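Local coordinates for protein alpha-glucosidase (Pseudoalteromonas sp. K8, PDB 5HQA) that hydrolyses alpha-glucosides as a calcium-binding, chloride-activated family 97 glycoside hydrolase, seen here with acarbose bound in its active site, at residues A[262-272]-A[526-534]; A[463-472]-A[499-510]. All blocks are in the same frame, centred on the assembly; numbering follows the deposited sequence.

Interaction 1 (A[262-272]-A[526-534]). With AC1 (4,6-dideoxy-4-{[(1S,4R,5S,6S)-4,5,6-trihydroxy-3-(hydroxymethyl)cyclohex-2-en-1-yl]amino}-alpha-D-glucopyranose), chain B.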
loop_
_atom_site.group_PDB
_atom_site.type_symbol
_atom_site.label_atom_id
_atom_site.label_comp_id
_atom_site.label_asym_id
_atom_site.label_seq_id
_atom_site.Cartn_x
_atom_site.Cartn_y
_atom_site.Cartn_z
ATOM N N LYS A 262 9.661 -7.589 -12.921
ATOM C CA LYS A 262 8.773 -8.639 -13.430
ATOM C C LYS A 262 7.628 -8.908 -12.465
ATOM O O LYS A 262 7.829 -9.583 -11.436
ATOM C CB LYS A 262 9.547 -9.939 -13.670
ATOM C CG LYS A 262 10.739 -9.834 -14.625
ATOM C CD LYS A 262 10.320 -9.431 -16.038
ATOM C CE LYS A 262 11.309 -9.952 -17.080
ATOM N NZ LYS A 262 12.676 -10.115 -16.500
ATOM N N PRO A 263 6.415 -8.432 -12.750
ATOM C CA PRO A 263 5.257 -8.859 -11.954
ATOM C C PRO A 263 5.073 -10.364 -12.063
ATOM O O PRO A 263 5.381 -10.968 -13.092
ATOM C CB PRO A 263 4.084 -8.110 -12.598
ATOM C CG PRO A 263 4.720 -6.963 -13.335
ATOM C CD PRO A 263 6.038 -7.494 -13.820
ATOM N N GLY A 264 4.576 -10.976 -10.996
ATOM C CA GLY A 264 4.352 -12.408 -11.040
ATOM C C GLY A 264 3.907 -12.938 -9.693
ATOM O O GLY A 264 3.687 -12.182 -8.749
ATOM N N LYS A 265 3.786 -14.257 -9.619
ATOM C CA LYS A 265 3.351 -14.922 -8.401
ATOM C C LYS A 265 4.515 -15.676 -7.780
ATOM O O LYS A 265 5.426 -16.121 -8.483
ATOM C CB LYS A 265 2.189 -15.872 -8.691
ATOM C CG LYS A 265 0.905 -15.122 -9.040
ATOM C CD LYS A 265 -0.149 -16.054 -9.618
ATOM C CE LYS A 265 0.285 -16.571 -10.986
ATOM N NZ LYS A 265 -0.856 -17.192 -11.696
ATOM N N TYR A 266 4.495 -15.807 -6.454
ATOM C CA TYR A 266 5.591 -16.482 -5.775
ATOM C C TYR A 266 5.060 -17.309 -4.616
ATOM O O TYR A 266 3.929 -17.132 -4.158
ATOM C CB TYR A 266 6.665 -15.484 -5.292
ATOM C CG TYR A 266 6.275 -14.566 -4.155
ATOM C CD1 TYR A 266 5.432 -13.476 -4.363
ATOM C CD2 TYR A 266 6.788 -14.761 -2.881
ATOM C CE1 TYR A 266 5.088 -12.621 -3.322
ATOM C CE2 TYR A 266 6.455 -13.912 -1.835
ATOM C CZ TYR A 266 5.603 -12.845 -2.062
ATOM O OH TYR A 266 5.269 -12.011 -1.021
ATOM N N ILE A 267 5.895 -18.249 -4.173
ATOM C CA ILE A 267 5.647 -19.015 -2.959
ATOM C C ILE A 267 6.831 -18.782 -2.033
ATOM O O ILE A 267 7.770 -18.055 -2.377
ATOM C CB ILE A 267 5.466 -20.511 -3.256
ATOM C CG1 ILE A 267 6.741 -21.080 -3.893
ATOM C CG2 ILE A 267 4.242 -20.739 -4.149
ATOM C CD1 ILE A 267 6.621 -22.542 -4.298
ATOM N N GLY A 268 6.813 -19.394 -0.856
ATOM C CA GLY A 268 7.938 -19.156 0.013
ATOM C C GLY A 268 8.045 -20.088 1.189
ATOM O O GLY A 268 7.038 -20.599 1.682
ATOM N N ILE A 269 9.278 -20.336 1.623
ATOM C CA ILE A 269 9.536 -20.904 2.939
ATOM C C ILE A 269 9.294 -19.756 3.909
ATOM O O ILE A 269 10.125 -18.851 4.045
ATOM C CB ILE A 269 10.948 -21.477 3.051
ATOM C CG1 ILE A 269 11.098 -22.652 2.086
ATOM C CG2 ILE A 269 11.248 -21.912 4.481
ATOM C CD1 ILE A 269 12.531 -23.151 1.916
ATOM N N TRP A 270 8.111 -19.753 4.523
ATOM C CA TRP A 270 7.576 -18.555 5.155
ATOM C C TRP A 270 6.464 -18.903 6.144
ATOM O O TRP A 270 6.648 -18.772 7.357
ATOM C CB TRP A 270 7.060 -17.577 4.089
ATOM C CG TRP A 270 6.489 -16.353 4.719
ATOM C CD1 TRP A 270 7.186 -15.349 5.331
ATOM C CD2 TRP A 270 5.098 -16.013 4.847
ATOM N NE1 TRP A 270 6.316 -14.403 5.829
ATOM C CE2 TRP A 270 5.030 -14.791 5.548
ATOM C CE3 TRP A 270 3.906 -16.628 4.442
ATOM C CZ2 TRP A 270 3.818 -14.168 5.852
ATOM C CZ3 TRP A 270 2.702 -16.011 4.747
ATOM C CH2 TRP A 270 2.667 -14.794 5.446
ATOM N N TRP A 271 5.313 -19.353 5.638
ATOM C CA TRP A 271 4.162 -19.631 6.497
ATOM C C TRP A 271 4.486 -20.687 7.547
ATOM O O TRP A 271 3.991 -20.618 8.679
ATOM C CB TRP A 271 2.996 -20.085 5.625
ATOM C CG TRP A 271 1.663 -20.284 6.293
ATOM C CD1 TRP A 271 0.969 -21.461 6.398
ATOM C CD2 TRP A 271 0.829 -19.274 6.873
ATOM N NE1 TRP A 271 -0.238 -21.245 7.020
ATOM C CE2 TRP A 271 -0.349 -19.913 7.323
ATOM C CE3 TRP A 271 0.963 -17.890 7.058
ATOM C CZ2 TRP A 271 -1.380 -19.221 7.951
ATOM C CZ3 TRP A 271 -0.068 -17.197 7.676
ATOM C CH2 TRP A 271 -1.228 -17.863 8.111
ATOM N N GLY A 272 5.311 -21.677 7.188
ATOM C CA GLY A 272 5.691 -22.700 8.151
ATOM C C GLY A 272 6.319 -22.128 9.408
ATOM O O GLY A 272 6.114 -22.651 10.506
ATOM N N PRO A 526 1.691 -6.195 -7.660
ATOM C CA PRO A 526 2.339 -6.770 -8.853
ATOM C C PRO A 526 2.980 -8.115 -8.581
ATOM O O PRO A 526 3.185 -8.892 -9.526
ATOM C CB PRO A 526 3.388 -5.715 -9.228
ATOM C CG PRO A 526 3.713 -5.056 -7.923
ATOM C CD PRO A 526 2.407 -5.005 -7.170
ATOM N N ILE A 527 3.318 -8.411 -7.330
ATOM C CA ILE A 527 3.690 -9.760 -6.927
ATOM C C ILE A 527 2.649 -10.239 -5.929
ATOM O O ILE A 527 2.253 -9.494 -5.027
ATOM C CB ILE A 527 5.118 -9.855 -6.350
ATOM C CG1 ILE A 527 5.325 -8.904 -5.174
ATOM C CG2 ILE A 527 6.154 -9.601 -7.449
ATOM C CD1 ILE A 527 6.610 -9.189 -4.402
ATOM N N GLN A 528 2.168 -11.458 -6.133
ATOM C CA GLN A 528 1.158 -12.072 -5.290
ATOM C C GLN A 528 1.719 -13.387 -4.781
ATOM O O GLN A 528 2.181 -14.215 -5.571
ATOM C CB GLN A 528 -0.143 -12.317 -6.063
ATOM C CG GLN A 528 -0.903 -11.032 -6.481
ATOM C CD GLN A 528 -1.711 -10.421 -5.334
ATOM O OE1 GLN A 528 -1.480 -10.718 -4.158
ATOM N NE2 GLN A 528 -2.659 -9.556 -5.678
ATOM N N MET A 529 1.695 -13.576 -3.473
ATOM C CA MET A 529 2.139 -14.839 -2.914
ATOM C C MET A 529 0.993 -15.831 -2.910
ATOM O O MET A 529 -0.159 -15.462 -2.685
ATOM C CB MET A 529 2.666 -14.651 -1.491
ATOM C CG MET A 529 3.512 -15.814 -1.021
ATOM S SD MET A 529 4.108 -15.475 0.647
ATOM C CE MET A 529 5.330 -16.781 0.822
ATOM N N ALA A 530 1.316 -17.084 -3.192
ATOM C CA ALA A 530 0.496 -18.204 -2.749
ATOM C C ALA A 530 1.129 -18.628 -1.432
ATOM O O ALA A 530 2.139 -19.332 -1.414
ATOM C CB ALA A 530 0.465 -19.328 -3.778
ATOM N N ALA A 531 0.546 -18.162 -0.326
ATOM C CA ALA A 531 1.220 -18.152 0.965
ATOM C C ALA A 531 1.288 -19.512 1.651
ATOM O O ALA A 531 2.102 -19.676 2.570
ATOM C CB ALA A 531 0.516 -17.164 1.897
ATOM N N ASP A 532 0.474 -20.488 1.246
ATOM C CA ASP A 532 0.345 -21.698 2.049
ATOM C C ASP A 532 1.486 -22.680 1.777
ATOM O O ASP A 532 2.282 -22.523 0.848
ATOM C CB ASP A 532 -0.992 -22.378 1.773
ATOM C CG ASP A 532 -1.549 -23.094 2.987
ATOM O OD1 ASP A 532 -0.773 -23.423 3.916
ATOM O OD2 ASP A 532 -2.777 -23.339 3.005
ATOM N N LEU A 533 1.544 -23.719 2.606
ATOM C CA LEU A 533 2.467 -24.816 2.363
ATOM C C LEU A 533 2.083 -25.529 1.069
ATOM O O LEU A 533 0.891 -25.740 0.809
ATOM C CB LEU A 533 2.435 -25.808 3.528
ATOM C CG LEU A 533 2.538 -25.214 4.937
ATOM C CD1 LEU A 533 2.478 -26.318 5.992
ATOM C CD2 LEU A 533 3.813 -24.424 5.058
ATOM N N PRO A 534 3.057 -25.923 0.241
ATOM C CA PRO A 534 2.717 -26.605 -1.024
ATOM C C PRO A 534 1.757 -27.776 -0.867
ATOM O O PRO A 534 0.833 -27.918 -1.679
ATOM C CB PRO A 534 4.088 -27.055 -1.544
ATOM C CG PRO A 534 5.027 -26.000 -1.004
ATOM C CD PRO A 534 4.505 -25.676 0.369
HETATM C C1 AC1 B . 5.971 -8.667 14.880
HETATM O O2 AC1 B . 4.816 -6.628 14.388
HETATM C C2 AC1 B . 5.765 -7.564 13.852
HETATM C C4A AC1 B . 8.195 -11.853 8.082
HETATM C C3 AC1 B . 5.309 -8.116 12.527
HETATM O O3 AC1 B . 5.053 -7.046 11.601
HETATM C C4 AC1 B . 6.335 -9.081 11.996
HETATM N N4A AC1 B . 6.114 -9.457 10.563
HETATM C C5 AC1 B . 6.143 -10.258 12.940
HETATM O O5 AC1 B . 6.656 -9.858 14.278
HETATM C C6 AC1 B . 6.829 -11.521 12.522
HETATM C C1B AC1 B . 7.336 -9.358 9.687
HETATM C C2B AC1 B . 6.934 -9.718 8.108
HETATM O O2B AC1 B . 5.791 -8.935 7.766
HETATM C C3B AC1 B . 6.753 -11.100 7.928
HETATM O O3B AC1 B . 6.225 -11.439 6.621
HETATM O O4 AC1 B . 8.019 -13.255 8.036
HETATM C C5B AC1 B . 8.892 -11.495 9.295
HETATM C C7B AC1 B . 8.436 -10.160 10.105
HETATM C C6B AC1 B . 10.343 -11.984 9.438
HETATM O O6B AC1 B . 11.135 -11.218 8.585
HETATM O O HOH W 1 4.198 -20.516 -0.074
HETATM O O HOH W 2 4.713 -20.057 2.968
HETATM O O HOH W 3 -2.047 -23.399 6.456
#
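Four backbone hydrogen bonds zip G264-Y266 to P526-A530 as parallel strands: G264 N to P526 O, Q528 N to G264 O, Y266 N to Q528 O and A530 N to Y266 O. The last is the shortest, A530 N meeting Y266 O at 2.8 Å and nearly straight onto the carbonyl. On one face of this pair, the CB of M529 sits over the Y266 ring, 3.8 Å from its centroid, while I527 CD1 approaches Y266 CE1 at 3.9 Å. M529 CG lies anti to the backbone N (chi1 -163°) and the chain runs on extended, so that SD lies obliquely 4.5 Å from the centroids of both the Y266 ring and the W270 six-membered ring, two Met-aromatic contacts. With an alanine here in place of Y266, M529 CB and I527 CD1 are likely to lose the ring they pack on, and D489 its phenol partner. Beyond the strands, waters bridge G268 N to A530 O, W271 N to A531 O and W271 NE1 to D532 OD1. W270 NE1 donates to O3B of the acarbose unit AC1 at 3.1 Å and weakly to its O4. The first and last strands of a TIM-type (beta/alpha) barrel thus close side by side, their C-terminal ends facing the sugar site.

Interaction 2 (A[463-472]-A[499-510]); sequences NAWGTPPNPP and FNGLGANTNRPQ. With GLC (alpha-D-glucopyranose), chain C; GLC (alpha-D-glucopyranose), chain D.
The carboxamide of N507 grips T467 with both of its polar atoms. Its OD1 accepts the backbone N-H of T467, N to OD1 2.8 Å, with the donor tilted 26° from the carbonyl plane, and its ND2 gives a straighter bond to T467 OG1 at 3.0 Å, close to the amide plane. With CG anti to its own carbonyl carbon (chi1 -79°), the N507 side chain swings across to the 463-472 segment, its CB passing 3.5 Å from A464 O. T467 OG1 in turn donates to W465 O, so this hydroxyl is held from two directions and the residue, at positive phi, is fixed just after the helix. N463 crosses P509 at a slant, CB reaching P509 CG at 3.8 Å; its OD1 accepts the backbone N-H of N470 almost head-on, while ND2 is bonded to Q460. The F499 ring turns its edge to A464 CA. Further along, the extended Q510 side chain passes P469 CG and brings OE1 to P472 CD at 3.4 Å; water links this oxygen to P469 O, and a second water joins Q510 N to N470 O. N500 ND2 donates to N507 O in the carbonyl plane, bracing the backbone behind the paired N507-T467 hydrogen bonds. The W465 side chain points away from 499-510: its ring offers a face to C6 of the chain C glucose, 3.5 Å from CZ2, and NE1 is bonded to H274. A proline-rich segment and an asparagine-rich loop are therefore joined by hydrogen bonds from side-chain carboxamides, water and proline packing instead of a large apolar core, and the N507 grip on T467 probably helps keep the W465-T467 wall of the glycan pocket in shape.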
loop_
_atom_site.group_PDB
_atom_site.type_symbol
_atom_site.label_atom_id
_atom_site.label_comp_id
_atom_site.label_asym_id
_atom_site.label_seq_id
_atom_site.Cartn_x
_atom_site.Cartn_y
_atom_site.Cartn_z
ATOM N N ASN A 463 -3.166 -13.698 10.818
ATOM C CA ASN A 463 -4.102 -14.801 10.936
ATOM C C ASN A 463 -3.440 -16.076 11.418
ATOM O O ASN A 463 -4.146 -17.046 11.705
ATOM C CB ASN A 463 -4.794 -15.031 9.597
ATOM C CG ASN A 463 -5.664 -13.865 9.210
ATOM O OD1 ASN A 463 -6.175 -13.153 10.077
ATOM N ND2 ASN A 463 -5.828 -13.647 7.913
ATOM N N ALA A 464 -2.114 -16.094 11.529
ATOM C CA ALA A 464 -1.428 -17.232 12.132
ATOM C C ALA A 464 -1.328 -17.111 13.649
ATOM O O ALA A 464 -1.378 -18.129 14.346
ATOM C CB ALA A 464 -0.024 -17.387 11.538
ATOM N N TRP A 465 -1.198 -15.884 14.176
ATOM C CA TRP A 465 -0.932 -15.730 15.604
ATOM C C TRP A 465 -1.520 -14.456 16.211
ATOM O O TRP A 465 -1.175 -14.140 17.357
ATOM C CB TRP A 465 0.596 -15.753 15.849
ATOM C CG TRP A 465 1.371 -15.047 14.753
ATOM C CD1 TRP A 465 2.141 -15.635 13.782
ATOM C CD2 TRP A 465 1.426 -13.635 14.504
ATOM N NE1 TRP A 465 2.680 -14.673 12.959
ATOM C CE2 TRP A 465 2.253 -13.441 13.375
ATOM C CE3 TRP A 465 0.862 -12.515 15.128
ATOM C CZ2 TRP A 465 2.526 -12.171 12.855
ATOM C CZ3 TRP A 465 1.137 -11.254 14.613
ATOM C CH2 TRP A 465 1.957 -11.092 13.488
ATOM N N GLY A 466 -2.403 -13.727 15.512
ATOM C CA GLY A 466 -2.714 -12.358 15.917
ATOM C C GLY A 466 -3.312 -12.243 17.309
ATOM O O GLY A 466 -3.027 -11.281 18.038
ATOM N N THR A 467 -4.151 -13.209 17.689
ATOM C CA THR A 467 -4.779 -13.251 19.014
ATOM C C THR A 467 -5.414 -11.911 19.425
ATOM O O THR A 467 -4.984 -11.294 20.403
ATOM C CB THR A 467 -3.744 -13.675 20.096
ATOM O OG1 THR A 467 -2.874 -14.677 19.550
ATOM C CG2 THR A 467 -4.440 -14.267 21.295
ATOM N N PRO A 468 -6.462 -11.469 18.708
ATOM C CA PRO A 468 -7.181 -12.177 17.650
ATOM C C PRO A 468 -6.603 -11.989 16.248
ATOM O O PRO A 468 -5.843 -11.032 15.990
ATOM C CB PRO A 468 -8.579 -11.554 17.720
ATOM C CG PRO A 468 -8.293 -10.135 18.076
ATOM C CD PRO A 468 -7.150 -10.217 19.079
ATOM N N PRO A 469 -6.990 -12.893 15.341
ATOM C CA PRO A 469 -6.637 -12.725 13.928
ATOM C C PRO A 469 -7.430 -11.588 13.307
ATOM O O PRO A 469 -8.240 -10.950 13.993
ATOM C CB PRO A 469 -7.007 -14.085 13.321
ATOM C CG PRO A 469 -8.167 -14.533 14.153
ATOM C CD PRO A 469 -7.829 -14.089 15.561
ATOM N N ASN A 470 -7.206 -11.314 12.026
ATOM C CA ASN A 470 -7.965 -10.265 11.357
ATOM C C ASN A 470 -9.453 -10.614 11.377
ATOM O O ASN A 470 -9.822 -11.780 11.192
ATOM C CB ASN A 470 -7.502 -10.084 9.908
ATOM C CG ASN A 470 -6.016 -9.757 9.795
ATOM O OD1 ASN A 470 -5.414 -9.200 10.719
ATOM N ND2 ASN A 470 -5.423 -10.097 8.650
ATOM N N PRO A 471 -10.330 -9.638 11.592
ATOM C CA PRO A 471 -11.771 -9.917 11.615
ATOM C C PRO A 471 -12.319 -10.074 10.208
ATOM O O PRO A 471 -11.677 -9.666 9.227
ATOM C CB PRO A 471 -12.357 -8.669 12.299
ATOM C CG PRO A 471 -11.403 -7.569 11.880
ATOM C CD PRO A 471 -10.030 -8.224 11.891
ATOM N N PRO A 472 -13.502 -10.670 10.068
ATOM C CA PRO A 472 -14.118 -10.787 8.736
ATOM C C PRO A 472 -14.165 -9.489 7.943
ATOM O O PRO A 472 -14.017 -9.528 6.714
ATOM C CB PRO A 472 -15.521 -11.296 9.073
ATOM C CG PRO A 472 -15.276 -12.162 10.281
ATOM C CD PRO A 472 -14.237 -11.440 11.089
ATOM N N PHE A 499 -5.394 -25.279 10.861
ATOM C CA PHE A 499 -4.185 -25.690 11.577
ATOM C C PHE A 499 -4.264 -25.415 13.075
ATOM O O PHE A 499 -3.530 -26.043 13.850
ATOM C CB PHE A 499 -2.951 -24.995 10.979
ATOM C CG PHE A 499 -3.109 -23.502 10.827
ATOM C CD1 PHE A 499 -3.667 -22.965 9.674
ATOM C CD2 PHE A 499 -2.703 -22.642 11.834
ATOM C CE1 PHE A 499 -3.834 -21.586 9.533
ATOM C CE2 PHE A 499 -2.860 -21.263 11.698
ATOM C CZ PHE A 499 -3.426 -20.735 10.540
ATOM N N ASN A 500 -5.124 -24.492 13.501
ATOM C CA ASN A 500 -5.357 -24.226 14.914
ATOM C C ASN A 500 -6.761 -24.626 15.346
ATOM O O ASN A 500 -7.194 -24.255 16.444
ATOM C CB ASN A 500 -5.122 -22.743 15.221
ATOM C CG ASN A 500 -3.653 -22.402 15.403
ATOM O OD1 ASN A 500 -2.868 -23.214 15.907
ATOM N ND2 ASN A 500 -3.273 -21.188 15.015
ATOM N N GLY A 501 -7.483 -25.359 14.515
ATOM C CA GLY A 501 -8.888 -25.630 14.787
ATOM C C GLY A 501 -9.806 -24.620 14.125
ATOM O O GLY A 501 -9.450 -23.464 13.887
ATOM N N LEU A 502 -11.020 -25.074 13.815
ATOM C CA LEU A 502 -12.029 -24.218 13.200
ATOM C C LEU A 502 -12.775 -23.444 14.288
ATOM O O LEU A 502 -12.379 -23.428 15.460
ATOM C CB LEU A 502 -12.972 -25.046 12.334
ATOM C CG LEU A 502 -12.340 -25.589 11.049
ATOM C CD1 LEU A 502 -13.358 -26.361 10.229
ATOM C CD2 LEU A 502 -11.722 -24.456 10.231
ATOM N N GLY A 503 -13.878 -22.792 13.911
ATOM C CA GLY A 503 -14.602 -21.948 14.844
ATOM C C GLY A 503 -14.098 -20.518 14.827
ATOM O O GLY A 503 -13.179 -20.142 14.090
ATOM N N ALA A 504 -14.710 -19.706 15.688
ATOM C CA ALA A 504 -14.490 -18.266 15.704
ATOM C C ALA A 504 -13.486 -17.811 16.753
ATOM O O ALA A 504 -13.255 -16.604 16.880
ATOM C CB ALA A 504 -15.820 -17.535 15.934
ATOM N N ASN A 505 -12.873 -18.732 17.501
ATOM C CA ASN A 505 -12.056 -18.353 18.651
ATOM C C ASN A 505 -10.623 -18.861 18.552
ATOM O O ASN A 505 -9.930 -18.949 19.575
ATOM C CB ASN A 505 -12.700 -18.857 19.945
ATOM C CG ASN A 505 -14.125 -18.381 20.101
ATOM O OD1 ASN A 505 -15.061 -19.182 20.142
ATOM N ND2 ASN A 505 -14.302 -17.068 20.168
ATOM N N THR A 506 -10.165 -19.202 17.352
ATOM C CA THR A 506 -8.807 -19.670 17.127
ATOM C C THR A 506 -8.091 -18.695 16.207
ATOM O O THR A 506 -8.723 -17.893 15.508
ATOM C CB THR A 506 -8.798 -21.067 16.494
ATOM O OG1 THR A 506 -9.670 -21.059 15.361
ATOM C CG2 THR A 506 -9.303 -22.104 17.478
ATOM N N ASN A 507 -6.759 -18.776 16.199
ATOM C CA ASN A 507 -5.961 -17.988 15.262
ATOM C C ASN A 507 -5.977 -18.681 13.904
ATOM O O ASN A 507 -5.347 -19.728 13.724
ATOM C CB ASN A 507 -4.532 -17.806 15.768
ATOM C CG ASN A 507 -4.422 -16.727 16.843
ATOM O OD1 ASN A 507 -5.033 -15.645 16.744
ATOM N ND2 ASN A 507 -3.630 -17.013 17.875
ATOM N N ARG A 508 -6.698 -18.094 12.954
ATOM C CA ARG A 508 -6.854 -18.601 11.598
ATOM C C ARG A 508 -7.398 -17.464 10.757
ATOM O O ARG A 508 -7.947 -16.504 11.311
ATOM C CB ARG A 508 -7.825 -19.790 11.559
ATOM C CG ARG A 508 -9.099 -19.499 12.343
ATOM C CD ARG A 508 -10.292 -20.354 11.921
ATOM N NE ARG A 508 -10.781 -20.029 10.582
ATOM C CZ ARG A 508 -12.014 -20.297 10.155
ATOM N NH1 ARG A 508 -12.899 -20.869 10.971
ATOM N NH2 ARG A 508 -12.366 -19.986 8.912
ATOM N N PRO A 509 -7.270 -17.529 9.429
ATOM C CA PRO A 509 -8.040 -16.587 8.600
ATOM C C PRO A 509 -9.518 -16.820 8.853
ATOM O O PRO A 509 -10.013 -17.946 8.754
ATOM C CB PRO A 509 -7.632 -16.939 7.160
ATOM C CG PRO A 509 -6.310 -17.676 7.304
ATOM C CD PRO A 509 -6.448 -18.435 8.605
ATOM N N GLN A 510 -10.212 -15.756 9.239
ATOM C CA GLN A 510 -11.638 -15.853 9.536
ATOM C C GLN A 510 -12.436 -15.589 8.260
ATOM O O GLN A 510 -13.145 -14.595 8.116
ATOM C CB GLN A 510 -12.001 -14.895 10.662
ATOM C CG GLN A 510 -11.286 -15.270 11.952
ATOM C CD GLN A 510 -11.800 -14.513 13.156
ATOM O OE1 GLN A 510 -12.177 -13.339 13.057
ATOM N NE2 GLN A 510 -11.827 -15.185 14.307
HETATM C C1 GLC C . 4.206 -11.111 19.252
HETATM C C2 GLC C . 5.185 -9.952 19.114
HETATM C C3 GLC C . 4.905 -9.089 17.913
HETATM C C4 GLC C . 5.034 -9.901 16.667
HETATM C C5 GLC C . 4.112 -11.130 16.672
HETATM C C6 GLC C . 4.633 -12.144 15.699
HETATM O O2 GLC C . 5.122 -9.168 20.312
HETATM O O3 GLC C . 5.854 -7.967 17.893
HETATM O O4 GLC C . 4.772 -9.063 15.455
HETATM O O5 GLC C . 3.936 -11.852 17.980
HETATM O O6 GLC C . 5.627 -12.952 16.291
HETATM C C1 GLC D . -0.901 -10.990 20.563
HETATM C C2 GLC D . -0.033 -12.203 20.862
HETATM C C3 GLC D . 1.321 -12.243 20.207
HETATM C C4 GLC D . 1.744 -11.118 19.321
HETATM C C5 GLC D . 0.875 -9.857 19.299
HETATM C C6 GLC D . 0.177 -9.669 18.008
HETATM O O1 GLC D . -1.792 -10.788 21.607
HETATM O O2 GLC D . 0.181 -12.288 22.281
HETATM O O3 GLC D . 1.407 -13.518 19.473
HETATM O O4 GLC D . 3.046 -10.616 19.852
HETATM O O5 GLC D . -0.104 -9.762 20.409
HETATM O O6 GLC D . 0.268 -8.290 17.703
HETATM O O HOH W 4 -9.313 -13.225 8.922
HETATM O O HOH W 5 -0.211 -20.467 15.455
HETATM O O HOH W 6 -10.781 -11.593 14.754
#

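Interaction 1 is the more deeply buried contact, strand against strand in the barrel wall, and holds together by regular backbone bonding with Met-aromatic packing. Interaction 2 is partly exposed and joins irregular segments through side-chain carboxamides and prolines; waters bridge both contacts. Their centres lie about 20 Å apart, yet they meet directly: W271 CZ2 packs on F499 CZ at 3.6 Å, and W271 CH2 on the methyl of A464. In sequence, 463-472 and 499-510 fall within the long span of chain between the two strands of interaction 1. Both contribute to the glycan pocket, W270 binding the acarbose unit AC1 and W465-T467 lying beside the glucose units, so barrel core and outer loop serve different parts of one bound chain.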